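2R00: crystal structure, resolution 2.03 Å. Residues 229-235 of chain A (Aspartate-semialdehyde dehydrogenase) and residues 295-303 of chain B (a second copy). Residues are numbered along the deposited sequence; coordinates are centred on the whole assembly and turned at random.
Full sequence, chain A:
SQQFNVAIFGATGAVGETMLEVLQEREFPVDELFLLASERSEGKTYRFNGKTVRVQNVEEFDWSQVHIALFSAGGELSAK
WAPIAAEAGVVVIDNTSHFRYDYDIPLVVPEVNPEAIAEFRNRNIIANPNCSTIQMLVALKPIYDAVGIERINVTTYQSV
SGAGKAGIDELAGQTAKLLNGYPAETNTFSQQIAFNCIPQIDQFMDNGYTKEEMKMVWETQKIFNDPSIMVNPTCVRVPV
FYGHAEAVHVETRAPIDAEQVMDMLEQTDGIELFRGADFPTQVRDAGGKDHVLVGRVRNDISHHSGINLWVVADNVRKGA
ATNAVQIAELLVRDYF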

ATOM      1  N   ILE A 229     -10.451   9.497  17.947  1.00 33.73           N
ATOM      2  CA  ILE A 229      -9.691   9.244  16.720  1.00 33.09           C
ATOM      3  C   ILE A 229     -10.162   7.954  16.077  1.00 31.96           C
ATOM      4  O   ILE A 229     -10.102   6.879  16.681  1.00 32.08           O
ATOM      5  CB  ILE A 229      -8.172   9.163  16.925  1.00 32.99           C
ATOM      6  CG1 ILE A 229      -7.668  10.349  17.740  1.00 34.13           C
ATOM      7  CG2 ILE A 229      -7.471   9.165  15.576  1.00 33.59           C
ATOM      8  CD1 ILE A 229      -6.154  10.338  17.962  1.00 33.23           C
ATOM      9  N   MET A 230     -10.637   8.072  14.845  1.00 31.10           N
ATOM     10  CA  MET A 230     -11.003   6.892  14.072  1.00 30.41           C
ATOM     11  C   MET A 230      -9.788   6.358  13.317  1.00 29.04           C
ATOM     12  O   MET A 230      -8.998   7.121  12.757  1.00 28.94           O
ATOM     13  CB  MET A 230     -12.184   7.196  13.149  1.00 30.43           C
ATOM     14  CG  MET A 230     -13.498   7.523  13.913  1.00 34.19           C
ATOM     15  SD  MET A 230     -14.193   6.157  14.906  1.00 40.39           S
ATOM     16  CE  MET A 230     -13.620   6.572  16.562  1.00 38.66           C
ATOM     17  N   VAL A 231      -9.638   5.038  13.345  1.00 28.02           N
ATOM     18  CA  VAL A 231      -8.505   4.357  12.734  1.00 26.55           C
ATOM     19  C   VAL A 231      -9.055   3.236  11.860  1.00 25.95           C
ATOM     20  O   VAL A 231      -9.834   2.401  12.319  1.00 25.71           O
ATOM     21  CB  VAL A 231      -7.552   3.751  13.794  1.00 26.57           C
ATOM     22  CG1 VAL A 231      -6.282   3.222  13.123  1.00 25.55           C
ATOM     23  CG2 VAL A 231      -7.207   4.784  14.899  1.00 24.99           C
ATOM     24  N   ASN A 232      -8.647   3.224  10.602  1.00 25.23           N
ATOM     25  CA  ASN A 232      -9.133   2.241   9.638  1.00 24.61           C
ATOM     26  C   ASN A 232      -7.956   1.510   8.987  1.00 24.50           C
ATOM     27  O   ASN A 232      -7.437   1.960   7.962  1.00 24.10           O
ATOM     28  CB  ASN A 232     -10.002   2.963   8.604  1.00 24.39           C
ATOM     29  CG  ASN A 232     -11.144   3.734   9.257  1.00 23.67           C
ATOM     30  OD1 ASN A 232     -12.001   3.137   9.893  1.00 23.92           O
ATOM     31  ND2 ASN A 232     -11.132   5.058   9.137  1.00 22.12           N
ATOM     32  N   PRO A 233      -7.485   0.417   9.619  1.00 24.86           N
ATOM     33  CA  PRO A 233      -6.329  -0.303   9.102  1.00 25.06           C
ATOM     34  C   PRO A 233      -6.667  -1.400   8.096  1.00 25.71           C
ATOM     35  O   PRO A 233      -7.741  -2.027   8.170  1.00 25.83           O
ATOM     36  CB  PRO A 233      -5.717  -0.949  10.364  1.00 25.15           C
ATOM     37  CG  PRO A 233      -6.586  -0.506  11.525  1.00 25.01           C
ATOM     38  CD  PRO A 233      -7.916  -0.173  10.892  1.00 24.68           C
ATOM     39  N   THR A 234      -5.734  -1.617   7.171  1.00 25.81           N
ATOM     40  CA  THR A 234      -5.743  -2.762   6.276  1.00 26.23           C
ATOM     41  C   THR A 234      -4.391  -3.445   6.428  1.00 26.95           C
ATOM     42  O   THR A 234      -3.353  -2.873   6.103  1.00 26.69           O
ATOM     43  CB  THR A 234      -5.985  -2.346   4.813  1.00 25.96           C
ATOM     44  OG1 THR A 234      -7.201  -1.598   4.731  1.00 25.92           O
ATOM     45  CG2 THR A 234      -6.114  -3.587   3.914  1.00 26.42           C
ATOM     46  N   CYS A 235      -4.405  -4.658   6.971  1.00 28.18           N
ATOM     47  CA  CYS A 235      -3.175  -5.373   7.244  1.00 29.51           C
ATOM     48  C   CYS A 235      -2.995  -6.417   6.157  1.00 30.40           C
ATOM     49  O   CYS A 235      -3.725  -7.408   6.101  1.00 30.81           O
ATOM     50  CB  CYS A 235      -3.204  -5.973   8.656  1.00 29.54           C
ATOM     51  SG  CYS A 235      -3.337  -4.663   9.928  1.00 31.36           S
TER
ATOM     52  N   GLY B 295     -12.502  -7.240  -3.284  1.00 38.61           N
ATOM     53  CA  GLY B 295     -12.515  -7.759  -1.915  1.00 37.05           C
ATOM     54  C   GLY B 295     -12.255  -6.739  -0.820  1.00 36.06           C
ATOM     55  O   GLY B 295     -12.084  -5.549  -1.089  1.00 35.61           O
ATOM     56  N   ARG B 296     -12.222  -7.229   0.420  1.00 34.68           N
ATOM     57  CA  ARG B 296     -12.054  -6.410   1.629  1.00 33.51           C
ATOM     58  C   ARG B 296     -12.944  -5.164   1.663  1.00 32.81           C
ATOM     59  O   ARG B 296     -12.520  -4.098   2.127  1.00 32.41           O
ATOM     60  CB  ARG B 296     -10.580  -6.023   1.857  1.00 33.05           C
ATOM     61  CG  ARG B 296      -9.604  -7.173   2.089  1.00 32.79           C
ATOM     62  CD  ARG B 296      -9.960  -8.114   3.255  1.00 31.86           C
ATOM     63  NE  ARG B 296     -10.415  -7.431   4.469  1.00 30.05           N
ATOM     64  CZ  ARG B 296      -9.626  -6.903   5.404  1.00 30.87           C
ATOM     65  NH1 ARG B 296      -8.297  -6.933   5.285  1.00 28.61           N
ATOM     66  NH2 ARG B 296     -10.183  -6.324   6.470  1.00 30.79           N
ATOM     67  N   VAL B 297     -14.173  -5.302   1.171  1.00 32.07           N
ATOM     68  CA  VAL B 297     -15.104  -4.172   1.109  1.00 31.89           C
ATOM     69  C   VAL B 297     -15.676  -3.831   2.493  1.00 31.75           C
ATOM     70  O   VAL B 297     -16.420  -4.620   3.085  1.00 31.83           O
ATOM     71  CB  VAL B 297     -16.263  -4.422   0.117  1.00 31.58           C
ATOM     72  CG1 VAL B 297     -17.199  -3.221   0.082  1.00 31.90           C
ATOM     73  CG2 VAL B 297     -15.730  -4.730  -1.285  1.00 32.36           C
ATOM     74  N   ARG B 298     -15.333  -2.649   2.994  1.00 31.39           N
ATOM     75  CA  ARG B 298     -15.823  -2.215   4.294  1.00 31.20           C
ATOM     76  C   ARG B 298     -15.870  -0.695   4.389  1.00 30.81           C
ATOM     77  O   ARG B 298     -15.137   0.015   3.677  1.00 31.03           O
ATOM     78  CB  ARG B 298     -14.990  -2.844   5.430  1.00 31.49           C
ATOM     79  CG  ARG B 298     -13.565  -2.379   5.504  1.00 31.70           C
ATOM     80  CD  ARG B 298     -12.602  -3.531   5.754  1.00 30.72           C
ATOM     81  NE  ARG B 298     -11.612  -3.495   4.688  1.00 34.93           N
ATOM     82  CZ  ARG B 298     -10.338  -3.142   4.811  1.00 35.08           C
ATOM     83  NH1 ARG B 298      -9.811  -2.832   5.987  1.00 34.45           N
ATOM     84  NH2 ARG B 298      -9.576  -3.131   3.729  1.00 37.57           N
ATOM     85  N   ASN B 299     -16.761  -0.203   5.240  1.00 29.78           N
ATOM     86  CA  ASN B 299     -16.835   1.217   5.562  1.00 29.66           C
ATOM     87  C   ASN B 299     -15.684   1.618   6.466  1.00 29.26           C
ATOM     88  O   ASN B 299     -15.164   0.780   7.195  1.00 28.96           O
ATOM     89  CB  ASN B 299     -18.138   1.519   6.297  1.00 29.29           C
ATOM     90  CG  ASN B 299     -19.344   1.386   5.412  1.00 30.51           C
ATOM     91  OD1 ASN B 299     -20.152   0.473   5.580  1.00 31.22           O
ATOM     92  ND2 ASN B 299     -19.479   2.302   4.456  1.00 29.58           N
ATOM     93  N   ASP B 300     -15.295   2.891   6.426  1.00 28.99           N
ATOM     94  CA  ASP B 300     -14.477   3.439   7.496  1.00 29.35           C
ATOM     95  C   ASP B 300     -15.302   3.254   8.757  1.00 30.17           C
ATOM     96  O   ASP B 300     -16.522   3.413   8.717  1.00 30.30           O
ATOM     97  CB  ASP B 300     -14.222   4.926   7.301  1.00 28.54           C
ATOM     98  CG  ASP B 300     -13.231   5.214   6.198  1.00 27.90           C
ATOM     99  OD1 ASP B 300     -12.460   4.302   5.821  1.00 27.61           O
ATOM    100  OD2 ASP B 300     -13.244   6.358   5.703  1.00 24.71           O
ATOM    101  N   ILE B 301     -14.646   2.920   9.865  1.00 30.82           N
ATOM    102  CA  ILE B 301     -15.344   2.725  11.146  1.00 31.63           C
ATOM    103  C   ILE B 301     -16.055   4.017  11.586  1.00 32.54           C
ATOM    104  O   ILE B 301     -15.448   5.089  11.637  1.00 32.69           O
ATOM    105  CB  ILE B 301     -14.380   2.167  12.230  1.00 31.24           C
ATOM    106  CG1 ILE B 301     -13.933   0.756  11.839  1.00 29.76           C
ATOM    107  CG2 ILE B 301     -15.052   2.142  13.622  1.00 31.34           C
ATOM    108  CD1 ILE B 301     -12.624   0.299  12.458  1.00 27.25           C
ATOM    109  N   SER B 302     -17.355   3.889  11.867  1.00 34.13           N
ATOM    110  CA  SER B 302     -18.269   5.002  12.219  1.00 35.23           C
ATOM    111  C   SER B 302     -18.246   6.179  11.231  1.00 35.43           C
ATOM    112  O   SER B 302     -18.406   7.340  11.613  1.00 35.86           O
ATOM    113  CB  SER B 302     -18.065   5.469  13.675  1.00 35.66           C
ATOM    114  OG  SER B 302     -17.302   6.668  13.745  1.00 37.91           O
ATOM    115  N   HIS B 303     -18.059   5.857   9.953  1.00 35.69           N
ATOM    116  CA  HIS B 303     -18.007   6.846   8.883  1.00 35.68           C
ATOM    117  C   HIS B 303     -18.442   6.152   7.599  1.00 35.72           C
ATOM    118  O   HIS B 303     -17.605   5.699   6.801  1.00 35.30           O
ATOM    119  CB  HIS B 303     -16.591   7.425   8.757  1.00 36.06           C
ATOM    120  CG  HIS B 303     -16.445   8.450   7.677  1.00 36.37           C
ATOM    121  ND1 HIS B 303     -17.080   9.673   7.721  1.00 38.47           N
ATOM    122  CD2 HIS B 303     -15.720   8.442   6.534  1.00 36.72           C
ATOM    123  CE1 HIS B 303     -16.764  10.368   6.643  1.00 37.88           C
ATOM    124  NE2 HIS B 303     -15.942   9.643   5.906  1.00 37.07           N
TER
HETATM  125  O   HOH W   1     -13.462   6.377  10.169  1.00 25.56           O

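Two strands that run nearly antiparallel need not join into a sheet to hold a dimer together. When their axes lie too far apart for backbone-to-backbone pairing, side chains can reach across and bond to whatever the opposing chain offers, and the contact between the two copies of aspartate-semialdehyde dehydrogenase illustrates the principle well. The strand directions differ by 159°, but the axes come no closer than 8.3 Å, and every direct hydrogen bond across the gap has a side chain on at least one end.

The shortest of these bonds joins an asparagine to a turn. The backbone N of I301(B) donates to OD1 of N232(A) over 2.7 Å, with an angle of 161° at the hydrogen, close to linear. The side chain of N232(A) leaves its strand toward chain B, and here the two backbones draw nearest in register, with the CA of N232(A) 5.9 Å from the CA of D300(B). The amide that is bound lies within a type II turn from D300(B) to H303(B), closed by the N of H303(B) donating to the O of D300(B) at 3.1 Å. The N of I301(B) takes no part in that closing bond; its partner is OD1 of N232(A). The other end of the asparagine amide is used as well: ND2 of N232(A) donates to a water at 2.9 Å, and the same water donates to the O of I301(B) at 2.8 Å. One side chain thus engages both the N and the O of a single residue, the first directly and the second through solvent.

Further along, an arginine performs the same kind of bridging from the opposite chain. R298(B) points toward chain A, and its guanidinium receives its partners at the edge, near its plane, where the N-H groups are directed. NH2 of R298(B) donates to OG1 of T234(A) at 3.0 Å, and NH1 of R298(B) donates to that same OG1 of T234(A) at 3.1 Å, so the hydroxyl oxygen sits in the fork between the two nitrogens. A third, weak bond runs from NH1 of R298(B) to the O of P233(A), 3.1 Å long but bent to 123°. The arm is steadied within its own chain, for NE of R298(B) donates almost straight to the O of R296(B) at 2.8 Å.

Around these bonds the contact becomes one of packing. I301(B) directs its side chain toward chain A, and its CD1 rests 3.5 Å from the O of V231(A), while CG2 of I301(B) lies 4.3 Å from SD of M230(A). The methionine sulfur also approaches OG of S302(B), at 3.4 Å. At the far end, CG2 of T234(A) comes within 4.2 Å of NH1 of R296(B), meeting that guanidinium obliquely. CG2 of T234(A) is nearer still to NH2 of R298(B), at 3.5 Å, so both branches of the threonine lie against R298(B), and the methyl also reaches R296(B).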